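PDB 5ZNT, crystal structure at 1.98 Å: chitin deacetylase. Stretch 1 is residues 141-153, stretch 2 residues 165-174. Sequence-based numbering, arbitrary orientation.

Stretch 1 (141-153) SVVGVRAPYLRVG
Stretch 2, residues 165-174: AFLYDSTITA

What anchors the two stretches most firmly? Arg146, extended at chi1 and chi2 (t, t) and turned at chi3 (m), sends its guanidinium to Ser170 and grips it twice: NE donates to Ser170 O at 2.7 Å, and NH2 donates to Ser170 OG at 2.9 Å. Ser170 holds chi1 at t. Next along, Ala147 N donates to Thr171 OG1 at 3.0 Å. That hydroxyl in turn donates a hydrogen bond to Asp169 OD1, 2.5 Å from Thr171 OG1, while Thr171 N donates to Asp169 OD2 at 2.9 Å, so the Asp169 carboxylate binds both the hydroxyl and the backbone N of Thr171, whose chi1 is m.

How do the backbones run? They form a short parallel pairing, Gly144 beside Tyr168 (CA to CA 4.9 Å) and Val145 beside Asp169 (CA to CA 4.8 Å), all four with extended phi/psi. Val145 lies between two partners, its N donating to Tyr168 O at 3.1 Å and its O accepting from Ser170 N at 2.8 Å. Earlier, Val143 (phi/psi -135/-7) uses its O to accept from Leu167 N at 2.7 Å and, weakly, from Tyr168 N at 3.3 Å.

Why does glycine suit position 144? Tyr168, with chi1 p and chi2 90°, folds its ring over the neighbouring strand, placing Gly144 CA 3.5 Å from the ring centroid. An ideal CB on Gly144 would lie 2.2 Å from Tyr168 CZ, a clash.

What packs around this pairing? On the sheet face shared by Val145 and Asp169, Val145 (t) sets CG2 over the Phe166 ring, 3.7 Å from its centroid; Phe166 is m. Val143 CG2 meets Leu167 CB at 3.6 Å. Farther along, Val152 CG2 lies 3.8 Å from Thr171 CG2 and 3.9 Å from Ile172 CG1, and a water donates to Leu150 O (2.9 Å) and Thr171 O (2.7 Å), bridging the stretches.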

# COMPACT_ATOMS: atom_id res chain seq x y z
N SER A 141 7.25 8.12 9.54
CA SER A 141 6.44 8.04 8.34
C SER A 141 6.15 6.60 7.87
O SER A 141 5.44 6.42 6.89
CB SER A 141 7.10 8.82 7.20
OG SER A 141 8.39 8.30 6.90
N VAL A 142 6.67 5.59 8.56
CA VAL A 142 6.31 4.19 8.30
C VAL A 142 5.04 3.90 9.11
O VAL A 142 5.10 3.66 10.31
CB VAL A 142 7.46 3.25 8.67
CG1 VAL A 142 7.07 1.79 8.43
CG2 VAL A 142 8.76 3.64 7.90
N VAL A 143 3.87 3.95 8.46
CA VAL A 143 2.62 4.03 9.22
C VAL A 143 1.55 3.07 8.69
O VAL A 143 0.48 2.94 9.30
CB VAL A 143 2.06 5.47 9.24
CG1 VAL A 143 3.11 6.46 9.77
CG2 VAL A 143 1.57 5.89 7.85
N GLY A 144 1.81 2.42 7.56
CA GLY A 144 0.84 1.53 6.96
C GLY A 144 1.18 0.06 7.11
O GLY A 144 2.34 -0.31 7.30
N VAL A 145 0.15 -0.79 7.03
CA VAL A 145 0.28 -2.23 7.18
C VAL A 145 -0.47 -2.90 6.05
O VAL A 145 -1.60 -2.51 5.73
CB VAL A 145 -0.30 -2.71 8.53
CG1 VAL A 145 -0.36 -4.25 8.57
CG2 VAL A 145 0.55 -2.20 9.70
N ARG A 146 0.12 -3.96 5.47
CA ARG A 146 -0.61 -4.90 4.63
C ARG A 146 -0.18 -6.30 5.02
O ARG A 146 1.02 -6.61 5.01
CB ARG A 146 -0.35 -4.66 3.14
CG ARG A 146 -1.01 -5.70 2.22
CD ARG A 146 -0.91 -5.25 0.75
NE ARG A 146 -1.81 -4.14 0.42
CZ ARG A 146 -1.76 -3.43 -0.71
NH1 ARG A 146 -0.83 -3.69 -1.63
NH2 ARG A 146 -2.64 -2.45 -0.91
N ALA A 147 -1.16 -7.16 5.33
CA ALA A 147 -0.86 -8.52 5.79
C ALA A 147 -0.50 -9.43 4.61
O ALA A 147 -1.08 -9.31 3.53
CB ALA A 147 -2.05 -9.12 6.55
N PRO A 148 0.48 -10.32 4.81
CA PRO A 148 0.76 -11.36 3.82
C PRO A 148 -0.50 -12.12 3.42
O PRO A 148 -1.39 -12.38 4.25
CB PRO A 148 1.76 -12.28 4.54
CG PRO A 148 2.50 -11.34 5.46
CD PRO A 148 1.42 -10.37 5.95
N TYR A 149 -0.57 -12.44 2.13
CA TYR A 149 -1.68 -13.15 1.48
C TYR A 149 -3.03 -12.46 1.73
O TYR A 149 -4.09 -13.09 1.59
CB TYR A 149 -1.68 -14.64 1.90
CG TYR A 149 -0.26 -15.20 1.79
CD1 TYR A 149 0.26 -15.60 0.56
CD2 TYR A 149 0.58 -15.22 2.90
CE1 TYR A 149 1.59 -16.06 0.45
CE2 TYR A 149 1.91 -15.66 2.80
CZ TYR A 149 2.39 -16.07 1.58
OH TYR A 149 3.69 -16.51 1.48
N LEU A 150 -3.00 -11.16 2.07
CA LEU A 150 -4.19 -10.37 2.38
C LEU A 150 -5.07 -11.07 3.42
O LEU A 150 -6.30 -11.05 3.34
CB LEU A 150 -4.99 -10.05 1.10
CG LEU A 150 -4.19 -9.34 -0.02
CD1 LEU A 150 -5.10 -9.00 -1.21
CD2 LEU A 150 -3.59 -8.04 0.52
N ARG A 151 -4.44 -11.68 4.42
CA ARG A 151 -5.18 -12.34 5.49
C ARG A 151 -5.48 -11.32 6.58
O ARG A 151 -4.58 -10.92 7.33
CB ARG A 151 -4.39 -13.52 6.06
CG ARG A 151 -4.03 -14.61 5.07
CD ARG A 151 -5.23 -15.07 4.25
NE ARG A 151 -6.28 -15.65 5.09
CZ ARG A 151 -7.45 -16.06 4.61
NH1 ARG A 151 -7.71 -15.96 3.31
NH2 ARG A 151 -8.37 -16.57 5.43
N VAL A 152 -6.74 -10.91 6.68
CA VAL A 152 -7.14 -9.98 7.72
C VAL A 152 -7.13 -10.68 9.07
O VAL A 152 -7.50 -11.86 9.17
CB VAL A 152 -8.53 -9.40 7.41
CG1 VAL A 152 -8.84 -8.27 8.37
CG2 VAL A 152 -8.55 -8.93 5.95
N GLY A 153 -6.71 -9.97 10.12
CA GLY A 153 -6.60 -10.55 11.45
C GLY A 153 -7.74 -10.23 12.40
O GLY A 153 -7.50 -9.96 13.59
N ALA A 165 -0.02 2.51 17.13
CA ALA A 165 -0.07 3.82 16.49
C ALA A 165 0.26 3.73 15.00
O ALA A 165 0.89 4.62 14.43
CB ALA A 165 0.84 4.82 17.19
N PHE A 166 -0.18 2.65 14.35
CA PHE A 166 -0.16 2.64 12.90
C PHE A 166 -1.30 3.53 12.39
O PHE A 166 -2.32 3.70 13.06
CB PHE A 166 -0.31 1.21 12.37
CG PHE A 166 0.98 0.40 12.40
CD1 PHE A 166 1.98 0.62 11.47
CD2 PHE A 166 1.18 -0.57 13.38
CE1 PHE A 166 3.16 -0.11 11.50
CE2 PHE A 166 2.36 -1.31 13.42
CZ PHE A 166 3.35 -1.08 12.48
N LEU A 167 -1.12 4.10 11.20
CA LEU A 167 -2.14 5.00 10.67
C LEU A 167 -3.21 4.22 9.91
O LEU A 167 -4.41 4.45 10.10
CB LEU A 167 -1.51 6.05 9.77
CG LEU A 167 -2.48 7.02 9.09
CD1 LEU A 167 -3.23 7.85 10.14
CD2 LEU A 167 -1.71 7.90 8.09
N TYR A 168 -2.81 3.30 9.05
CA TYR A 168 -3.80 2.66 8.21
C TYR A 168 -3.42 1.23 7.94
O TYR A 168 -2.24 0.85 7.98
CB TYR A 168 -3.98 3.39 6.87
CG TYR A 168 -2.78 3.31 5.94
CD1 TYR A 168 -2.65 2.26 5.03
CD2 TYR A 168 -1.77 4.26 6.01
CE1 TYR A 168 -1.54 2.18 4.18
CE2 TYR A 168 -0.65 4.18 5.17
CZ TYR A 168 -0.56 3.14 4.26
OH TYR A 168 0.54 3.05 3.44
N ASP A 169 -4.44 0.45 7.63
CA ASP A 169 -4.32 -0.87 7.06
C ASP A 169 -4.75 -0.83 5.60
O ASP A 169 -5.62 -0.05 5.21
CB ASP A 169 -5.19 -1.86 7.83
CG ASP A 169 -5.24 -3.20 7.17
OD1 ASP A 169 -4.20 -3.90 7.18
OD2 ASP A 169 -6.29 -3.56 6.61
N SER A 170 -4.12 -1.68 4.78
CA SER A 170 -4.58 -1.93 3.41
C SER A 170 -4.50 -3.44 3.19
O SER A 170 -3.68 -3.96 2.42
CB SER A 170 -3.76 -1.17 2.36
OG SER A 170 -4.39 -1.31 1.07
N THR A 171 -5.36 -4.15 3.89
CA THR A 171 -5.50 -5.60 3.77
C THR A 171 -6.91 -6.03 3.40
O THR A 171 -7.09 -7.10 2.80
CB THR A 171 -5.10 -6.27 5.09
OG1 THR A 171 -3.83 -5.77 5.53
CG2 THR A 171 -5.06 -7.78 4.96
N ILE A 172 -7.92 -5.24 3.73
CA ILE A 172 -9.31 -5.62 3.53
C ILE A 172 -9.70 -5.40 2.08
O ILE A 172 -9.50 -4.31 1.53
CB ILE A 172 -10.22 -4.83 4.49
CG1 ILE A 172 -9.91 -5.26 5.92
CG2 ILE A 172 -11.71 -5.06 4.12
CD1 ILE A 172 -10.61 -4.41 6.96
N THR A 173 -10.24 -6.43 1.44
CA THR A 173 -10.69 -6.34 0.06
C THR A 173 -12.18 -6.02 0.02
O THR A 173 -12.96 -6.54 0.83
CB THR A 173 -10.40 -7.65 -0.68
OG1 THR A 173 -8.97 -7.87 -0.73
CG2 THR A 173 -10.94 -7.58 -2.05
N ALA A 174 -12.59 -5.15 -0.91
CA ALA A 174 -14.00 -4.90 -1.14
C ALA A 174 -14.42 -5.54 -2.44
O ALA A 174 -13.75 -5.34 -3.46
CB ALA A 174 -14.32 -3.40 -1.17
O HOH W 1 -8.37 -9.39 2.28